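Local coordinates for ribosome hibernation protein YHBH (Vibrio cholerae serotype O1, PDB 4HEI) that associates with 100S ribosome dimers and probably inhibits translation in stationary phase by binding the small ribosomal subunit, at residues V39-E44 / Q48-T53; D25-E28 / H33-H36; N57-H62 / N86-K91. All blocks are in the same frame, centred on the assembly; numbering follows the deposited sequence.

Contact 1. Residues V39-E44 / Q48-T53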
loop_
_atom_site.group_PDB
_atom_site.type_symbol
_atom_site.label_atom_id
_atom_site.label_comp_id
_atom_site.label_asym_id
_atom_site.label_seq_id
_atom_site.Cartn_x
_atom_site.Cartn_y
_atom_site.Cartn_z
ATOM N N VAL A 39 -3.580 4.333 -2.694
ATOM C CA VAL A 39 -4.002 3.119 -2.032
ATOM C C VAL A 39 -5.505 3.022 -2.194
ATOM O O VAL A 39 -6.217 4.013 -2.053
ATOM C CB VAL A 39 -3.662 3.133 -0.509
ATOM C CG1 VAL A 39 -4.246 1.882 0.171
ATOM C CG2 VAL A 39 -2.154 3.155 -0.320
ATOM N N ILE A 40 -5.976 1.827 -2.529
ATOM C CA ILE A 40 -7.401 1.585 -2.677
ATOM C C ILE A 40 -7.771 0.367 -1.845
ATOM O O ILE A 40 -7.170 -0.702 -1.982
ATOM C CB ILE A 40 -7.802 1.320 -4.145
ATOM C CG1 ILE A 40 -7.559 2.568 -4.994
ATOM C CG2 ILE A 40 -9.279 0.953 -4.222
ATOM C CD1 ILE A 40 -8.003 2.406 -6.431
ATOM N N LEU A 41 -8.764 0.543 -0.980
ATOM C CA LEU A 41 -9.254 -0.529 -0.125
ATOM C C LEU A 41 -10.678 -0.805 -0.590
ATOM O O LEU A 41 -11.490 0.109 -0.682
ATOM C CB LEU A 41 -9.257 -0.089 1.341
ATOM C CG LEU A 41 -7.914 0.434 1.876
ATOM C CD1 LEU A 41 -8.024 0.694 3.364
ATOM C CD2 LEU A 41 -6.816 -0.570 1.594
ATOM N N ARG A 42 -10.969 -2.057 -0.912
ATOM C CA ARG A 42 -12.305 -2.385 -1.372
ATOM C C ARG A 42 -12.698 -3.805 -1.027
ATOM O O ARG A 42 -11.861 -4.631 -0.662
ATOM C CB ARG A 42 -12.417 -2.167 -2.883
ATOM C CG ARG A 42 -11.492 -3.044 -3.709
ATOM C CD ARG A 42 -11.630 -2.749 -5.200
ATOM N NE ARG A 42 -10.651 -3.498 -5.989
ATOM C CZ ARG A 42 -10.888 -4.663 -6.585
ATOM N NH1 ARG A 42 -12.085 -5.232 -6.507
ATOM N NH2 ARG A 42 -9.913 -5.276 -7.242
ATOM N N VAL A 43 -13.990 -4.079 -1.154
ATOM C CA VAL A 43 -14.524 -5.392 -0.846
ATOM C C VAL A 43 -15.198 -6.007 -2.063
ATOM O O VAL A 43 -15.984 -5.356 -2.745
ATOM C CB VAL A 43 -15.554 -5.305 0.305
ATOM C CG1 VAL A 43 -16.110 -6.677 0.615
ATOM C CG2 VAL A 43 -14.901 -4.702 1.540
ATOM N N GLU A 44 -14.849 -7.256 -2.337
ATOM C CA GLU A 44 -15.412 -8.019 -3.444
ATOM C C GLU A 44 -15.919 -9.285 -2.767
ATOM O O GLU A 44 -15.131 -10.151 -2.404
ATOM C CB GLU A 44 -14.323 -8.349 -4.464
ATOM C CG GLU A 44 -14.757 -9.284 -5.576
ATOM C CD GLU A 44 -13.650 -9.522 -6.588
ATOM O OE1 GLU A 44 -13.313 -8.580 -7.338
ATOM O OE2 GLU A 44 -13.110 -10.649 -6.626
ATOM N N GLN A 48 -11.388 -8.986 1.142
ATOM C CA GLN A 48 -11.012 -7.641 1.555
ATOM C C GLN A 48 -9.794 -7.413 0.668
ATOM O O GLN A 48 -8.830 -8.175 0.724
ATOM C CB GLN A 48 -10.612 -7.601 3.034
ATOM C CG GLN A 48 -11.728 -7.957 4.008
ATOM C CD GLN A 48 -12.881 -6.964 3.997
ATOM O OE1 GLN A 48 -12.687 -5.751 4.125
ATOM N NE2 GLN A 48 -14.092 -7.479 3.854
ATOM N N ILE A 49 -9.847 -6.379 -0.161
ATOM C CA ILE A 49 -8.766 -6.114 -1.100
ATOM C C ILE A 49 -8.042 -4.798 -0.870
ATOM O O ILE A 49 -8.670 -3.757 -0.704
ATOM C CB ILE A 49 -9.330 -6.137 -2.533
ATOM C CG1 ILE A 49 -10.027 -7.482 -2.776
ATOM C CG2 ILE A 49 -8.221 -5.875 -3.546
ATOM C CD1 ILE A 49 -10.777 -7.577 -4.098
ATOM N N ALA A 50 -6.712 -4.852 -0.855
ATOM C CA ALA A 50 -5.894 -3.653 -0.673
ATOM C C ALA A 50 -5.011 -3.515 -1.905
ATOM O O ALA A 50 -4.298 -4.450 -2.273
ATOM C CB ALA A 50 -5.023 -3.777 0.582
ATOM N N GLU A 51 -5.077 -2.347 -2.539
ATOM C CA GLU A 51 -4.312 -2.054 -3.740
ATOM C C GLU A 51 -3.412 -0.854 -3.498
ATOM O O GLU A 51 -3.774 0.067 -2.754
ATOM C CB GLU A 51 -5.246 -1.699 -4.902
ATOM C CG GLU A 51 -6.314 -2.733 -5.251
ATOM C CD GLU A 51 -7.201 -2.276 -6.398
ATOM O OE1 GLU A 51 -8.089 -3.050 -6.820
ATOM O OE2 GLU A 51 -7.015 -1.138 -6.883
ATOM N N ALA A 52 -2.245 -0.852 -4.133
ATOM C CA ALA A 52 -1.330 0.277 -3.999
ATOM C C ALA A 52 -0.428 0.465 -5.211
ATOM O O ALA A 52 0.007 -0.503 -5.853
ATOM C CB ALA A 52 -0.468 0.124 -2.737
ATOM N N THR A 53 -0.162 1.727 -5.526
ATOM C CA THR A 53 0.726 2.088 -6.612
ATOM C C THR A 53 1.661 3.130 -6.028
ATOM O O THR A 53 1.209 4.165 -5.527
ATOM C CB THR A 53 -0.024 2.719 -7.811
ATOM O OG1 THR A 53 -1.046 1.824 -8.266
ATOM C CG2 THR A 53 0.943 2.979 -8.960
#
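E51 OE1 is gripped by two nitrogens of R42. R42 NE lies 2.7 Å from E51 OE1 and donates from above the carboxylate plane. R42 NH2 reaches E51 OE1 at 2.9 Å, nearly along its C-O direction. OE1 lies in the guanidinium plane, yet the guanidinium and carboxylate planes stand 79° apart. The salt bridge is side-on at the arginine and single-atom at the glutamate. R42 CG sits between the backbone N and carbonyl carbon (chi1 62°), and the extended chain from there carries the guanidinium to the neighbouring strand. I49 CD1 packs on one face of this group, 3.6 Å from NH1 of R42, and also touches E44 CB. E44 OE1 lies in the guanidinium plane, in a long salt bridge to NH1. The backbones form an antiparallel beta hairpin, the two inner strands of the sheet. I40-E51 and R42-I49 are its hydrogen-bonded pairs. I49 N binds R42 O at 2.7 Å, and E51 N binds I40 O at the same length. I40 CD1 lies 3.7 Å from E51 OE2. V39, L41, V43, Q48, A50 and A52 occupy the other face, which the helices cover. There L41 CD2 meets A50 CB at 3.8 Å, and V43 CG2 lies alongside the Q48 amide. A50 and A52 rest on L77 of helix 70-91. A cobalt ion and a thiocyanate, the latter probably from the crystallisation liquor, lie near the E51 carboxylate.

Contact 2. Residues D25-E28 / H33-H36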
loop_
_atom_site.group_PDB
_atom_site.type_symbol
_atom_site.label_atom_id
_atom_site.label_comp_id
_atom_site.label_asym_id
_atom_site.label_seq_id
_atom_site.Cartn_x
_atom_site.Cartn_y
_atom_site.Cartn_z
ATOM N N ASP A 25 4.818 5.231 6.763
ATOM C CA ASP A 25 5.801 6.058 7.450
ATOM C C ASP A 25 7.030 5.203 7.779
ATOM O O ASP A 25 8.154 5.697 7.757
ATOM C CB ASP A 25 5.224 6.665 8.734
ATOM C CG ASP A 25 4.383 7.896 8.463
ATOM O OD1 ASP A 25 4.483 8.447 7.350
ATOM O OD2 ASP A 25 3.636 8.322 9.369
ATOM N N LYS A 26 6.824 3.923 8.074
ATOM C CA LYS A 26 7.950 3.049 8.378
ATOM C C LYS A 26 8.727 2.770 7.100
ATOM O O LYS A 26 9.960 2.818 7.067
ATOM C CB LYS A 26 7.467 1.723 8.971
ATOM C CG LYS A 26 6.812 1.842 10.336
ATOM C CD LYS A 26 6.505 0.464 10.905
ATOM C CE LYS A 26 5.931 0.555 12.305
ATOM N NZ LYS A 26 6.867 1.248 13.233
ATOM N N LEU A 27 7.976 2.491 6.044
ATOM C CA LEU A 27 8.523 2.189 4.732
ATOM C C LEU A 27 9.442 3.270 4.156
ATOM O O LEU A 27 10.504 2.963 3.608
ATOM C CB LEU A 27 7.365 1.942 3.761
ATOM C CG LEU A 27 7.715 1.414 2.375
ATOM C CD1 LEU A 27 8.261 -0.000 2.516
ATOM C CD2 LEU A 27 6.478 1.416 1.491
ATOM N N GLU A 28 9.045 4.534 4.277
ATOM C CA GLU A 28 9.841 5.616 3.712
ATOM C C GLU A 28 11.232 5.758 4.331
ATOM O O GLU A 28 12.097 6.445 3.779
ATOM C CB GLU A 28 9.091 6.954 3.812
ATOM C CG GLU A 28 9.047 7.564 5.199
ATOM C CD GLU A 28 8.603 9.030 5.186
ATOM O OE1 GLU A 28 8.536 9.643 6.274
ATOM O OE2 GLU A 28 8.329 9.566 4.090
ATOM N N HIS A 33 12.822 7.504 -2.083
ATOM C CA HIS A 33 12.503 8.126 -3.359
ATOM C C HIS A 33 11.039 7.933 -3.765
ATOM O O HIS A 33 10.697 7.948 -4.945
ATOM C CB HIS A 33 13.430 7.581 -4.442
ATOM C CG HIS A 33 14.880 7.808 -4.154
ATOM N ND1 HIS A 33 15.391 9.053 -3.857
ATOM C CD2 HIS A 33 15.930 6.954 -4.128
ATOM C CE1 HIS A 33 16.694 8.956 -3.662
ATOM N NE2 HIS A 33 17.046 7.693 -3.821
ATOM N N ILE A 34 10.188 7.753 -2.763
ATOM C CA ILE A 34 8.755 7.567 -2.950
ATOM C C ILE A 34 8.057 8.917 -3.080
ATOM O O ILE A 34 8.032 9.705 -2.135
ATOM C CB ILE A 34 8.135 6.815 -1.748
ATOM C CG1 ILE A 34 8.734 5.411 -1.641
ATOM C CG2 ILE A 34 6.618 6.749 -1.904
ATOM C CD1 ILE A 34 8.304 4.648 -0.400
ATOM N N ASN A 35 7.487 9.180 -4.251
ATOM C CA ASN A 35 6.788 10.432 -4.485
ATOM C C ASN A 35 5.297 10.251 -4.210
ATOM O O ASN A 35 4.879 10.229 -3.053
ATOM C CB ASN A 35 7.046 10.900 -5.917
ATOM C CG ASN A 35 8.530 11.045 -6.210
ATOM O OD1 ASN A 35 9.262 11.660 -5.436
ATOM N ND2 ASN A 35 8.981 10.473 -7.321
ATOM N N HIS A 36 4.488 10.109 -5.251
ATOM C CA HIS A 36 3.063 9.920 -5.025
ATOM C C HIS A 36 2.721 8.473 -4.702
ATOM O O HIS A 36 3.340 7.540 -5.215
ATOM C CB HIS A 36 2.243 10.379 -6.234
ATOM C CG HIS A 36 1.887 11.835 -6.206
ATOM N ND1 HIS A 36 2.765 12.827 -6.593
ATOM C CD2 HIS A 36 0.754 12.468 -5.818
ATOM C CE1 HIS A 36 2.186 14.006 -6.446
ATOM N NE2 HIS A 36 0.966 13.816 -5.975
#
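L27 CD2 and I34 CD1 meet end to end, 4.2 Å apart. The two side chains cross at about a right angle. CD1 of I34 also comes within 4.5 Å of E28 CA, a loose approach to the backbone. No hydrogen bond joins the two segments, and the contact is small and purely apolar. About 85 Å² is buried between them, counting both sides. More than half of this lies on I34. The CB of I34 is directed toward the helical segment. Its CG1 stands opposite the carbonyl carbon, and chi2 of 174° stretches CD1 out from the strand toward L27 and E28. L27 has CG opposite its own backbone N (chi1 -172°), and this places the CD2 branch near the isoleucine. Both L27 and I34 are buried. The backbones stay well separated, with E28 CA and I34 CA 7.0 Å apart. This is the return from helix to strand in a beta-alpha-beta unit. Strand 2-8 leads to helix 14-27, and a short loop then brings the chain into strand 34-44, parallel to the first. The contact joins the C-terminal part of the helix to the early part of strand 34-44. Further out, L27 touches L54 of strand 47-56 and V82 and L85 of helix 70-91, while I34 rests against V56, also on strand 47-56. N35 shares backbone hydrogen bonds with Q2 of strand 2-8 and with H55 of strand 47-56.

Contact 3. Residues N57-H62 / N86-K91. With 3CO (cobalt (III) ion), chain C.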
loop_
_atom_site.group_PDB
_atom_site.type_symbol
_atom_site.label_atom_id
_atom_site.label_comp_id
_atom_site.label_asym_id
_atom_site.label_seq_id
_atom_site.Cartn_x
_atom_site.Cartn_y
_atom_site.Cartn_z
ATOM N N ASN A 57 11.340 7.254 -8.071
ATOM C CA ASN A 57 12.214 7.803 -9.096
ATOM C C ASN A 57 12.400 6.884 -10.302
ATOM O O ASN A 57 13.010 5.817 -10.208
ATOM C CB ASN A 57 13.570 8.172 -8.488
ATOM C CG ASN A 57 13.552 9.535 -7.810
ATOM O OD1 ASN A 57 12.704 9.809 -6.958
ATOM N ND2 ASN A 57 14.490 10.397 -8.189
ATOM N N GLN A 58 11.843 7.310 -11.432
ATOM C CA GLN A 58 11.935 6.581 -12.691
ATOM C C GLN A 58 11.272 5.204 -12.706
ATOM O O GLN A 58 11.672 4.336 -13.482
ATOM C CB GLN A 58 13.401 6.435 -13.101
ATOM C CG GLN A 58 14.145 7.752 -13.203
ATOM C CD GLN A 58 15.609 7.566 -13.544
ATOM O OE1 GLN A 58 16.328 6.836 -12.860
ATOM N NE2 GLN A 58 16.060 8.230 -14.605
ATOM N N ALA A 59 10.265 4.994 -11.863
ATOM C CA ALA A 59 9.588 3.704 -11.850
ATOM C C ALA A 59 8.315 3.672 -11.014
ATOM O O ALA A 59 8.013 4.600 -10.274
ATOM C CB ALA A 59 10.547 2.622 -11.368
ATOM N N GLU A 60 7.571 2.584 -11.168
ATOM C CA GLU A 60 6.338 2.369 -10.431
ATOM C C GLU A 60 6.386 1.013 -9.781
ATOM O O GLU A 60 6.921 0.058 -10.345
ATOM C CB GLU A 60 5.119 2.386 -11.348
ATOM C CG GLU A 60 4.562 3.738 -11.663
ATOM C CD GLU A 60 3.315 3.622 -12.515
ATOM O OE1 GLU A 60 3.352 2.872 -13.508
ATOM O OE2 GLU A 60 2.304 4.270 -12.191
ATOM N N ILE A 61 5.806 0.943 -8.594
ATOM C CA ILE A 61 5.712 -0.282 -7.832
ATOM C C ILE A 61 4.214 -0.460 -7.632
ATOM O O ILE A 61 3.529 0.448 -7.136
ATOM C CB ILE A 61 6.412 -0.152 -6.463
ATOM C CG1 ILE A 61 7.906 0.117 -6.672
ATOM C CG2 ILE A 61 6.196 -1.419 -5.639
ATOM C CD1 ILE A 61 8.626 -0.980 -7.425
ATOM N N HIS A 62 3.704 -1.614 -8.043
ATOM C CA HIS A 62 2.280 -1.882 -7.928
ATOM C C HIS A 62 2.021 -3.290 -7.418
ATOM O O HIS A 62 2.734 -4.233 -7.771
ATOM C CB HIS A 62 1.600 -1.662 -9.297
ATOM C CG HIS A 62 0.189 -2.168 -9.376
ATOM N ND1 HIS A 62 -0.117 -3.474 -9.690
ATOM C CD2 HIS A 62 -0.996 -1.547 -9.162
ATOM C CE1 HIS A 62 -1.428 -3.638 -9.665
ATOM N NE2 HIS A 62 -1.986 -2.484 -9.347
ATOM N N ASN A 86 12.754 -3.379 -2.646
ATOM C CA ASN A 86 14.117 -3.840 -2.409
ATOM C C ASN A 86 14.773 -4.195 -3.737
ATOM O O ASN A 86 15.921 -3.830 -3.986
ATOM C CB ASN A 86 14.110 -5.040 -1.464
ATOM C CG ASN A 86 14.037 -4.627 -0.011
ATOM O OD1 ASN A 86 13.491 -5.343 0.826
ATOM N ND2 ASN A 86 14.605 -3.464 0.301
ATOM N N LYS A 87 14.025 -4.859 -4.613
ATOM C CA LYS A 87 14.551 -5.221 -5.924
ATOM C C LYS A 87 14.846 -3.952 -6.723
ATOM O O LYS A 87 15.922 -3.805 -7.300
ATOM C CB LYS A 87 13.544 -6.095 -6.678
ATOM C CG LYS A 87 13.220 -7.401 -5.973
ATOM C CD LYS A 87 12.251 -8.255 -6.781
ATOM C CE LYS A 87 11.936 -9.561 -6.057
ATOM N NZ LYS A 87 10.992 -10.435 -6.815
ATOM N N HIS A 88 13.892 -3.029 -6.749
ATOM C CA HIS A 88 14.081 -1.779 -7.477
ATOM C C HIS A 88 15.208 -0.943 -6.874
ATOM O O HIS A 88 15.903 -0.216 -7.585
ATOM C CB HIS A 88 12.788 -0.963 -7.483
ATOM C CG HIS A 88 12.963 0.431 -7.997
ATOM N ND1 HIS A 88 13.549 1.430 -7.249
ATOM C CD2 HIS A 88 12.671 0.982 -9.198
ATOM C CE1 HIS A 88 13.612 2.536 -7.968
ATOM N NE2 HIS A 88 13.087 2.292 -9.155
ATOM N N LYS A 89 15.376 -1.039 -5.560
ATOM C CA LYS A 89 16.426 -0.293 -4.883
ATOM C C LYS A 89 17.762 -0.893 -5.295
ATOM O O LYS A 89 18.770 -0.192 -5.393
ATOM C CB LYS A 89 16.253 -0.390 -3.365
ATOM C CG LYS A 89 17.230 0.463 -2.575
ATOM C CD LYS A 89 16.959 0.370 -1.082
ATOM C CE LYS A 89 17.922 1.240 -0.289
ATOM N NZ LYS A 89 17.660 1.154 1.175
ATOM N N GLU A 90 17.753 -2.200 -5.541
ATOM C CA GLU A 90 18.952 -2.914 -5.954
ATOM C C GLU A 90 19.404 -2.405 -7.318
ATOM O O GLU A 90 20.565 -2.034 -7.498
ATOM C CB GLU A 90 18.674 -4.416 -6.027
ATOM C CG GLU A 90 19.871 -5.248 -6.457
ATOM N N LYS A 91 18.478 -2.386 -8.272
ATOM C CA LYS A 91 18.780 -1.915 -9.618
ATOM C C LYS A 91 19.464 -0.555 -9.552
ATOM O O LYS A 91 20.541 -0.362 -10.114
HETATM CO CO 3CO C . -3.997 -2.100 -9.022
#
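The start of strand 59-67 runs past the last turns of helix 70-91, with the CA atoms of A59 and H88 8.3 Å apart. In this beta-alpha-beta-beta-beta-alpha fold, the C-terminal helix here packs on an edge strand of the sheet. H88 carries the contact. The two segments bury 143 Å² between them, and H88 accounts for more than half. Its CG lies anti to the backbone N (chi1 170°), and the imidazole reaches across to the strand. A59 CB is 3.4 Å from H88 NE2 and also touches CD2, approaching the ring obliquely. At the ring edge, in its plane, lies N57 O, 3.7 Å from H88 NE2; the pair is not a hydrogen bond. I61 adds an apolar touch, with CD1 4.2 Å from H88 CB, and the two side chains cross at a slant. I61 is buried and also packs on L81 and L85, one to two turns earlier in the same helix. Q84 NE2 donates a hydrogen bond to H62 O, tying the helix to the strand. Residues alternate along the strand. A59 and I61 point to the helix, while E60 points away. The H62 ring lies away from residues 86-91, at a cobalt site shared with H64. The metal is coordinated by H62 through NE2, at 2.1 Å.

All three contacts reach one four-stranded sheet. Contact 2 hands the chain to strand 34-44, which then enters the hairpin of contact 1; their centres are about 18 Å apart. The centres of contacts 1 and 3 are about 21 Å apart, yet neighbouring strands make them touch. T53 OG1 is 3.5 Å from H62 CD2, and A52 O also approaches that ring carbon. The cobalt held by H62 and H64 lies about 4 Å from the E51 side chain, so contacts 1 and 3 both border the metal. Contacts 2 and 3 are closer, with centres about 12 Å apart. H33 O and N57 N, 3.3 Å apart, probably form a hydrogen bond between them.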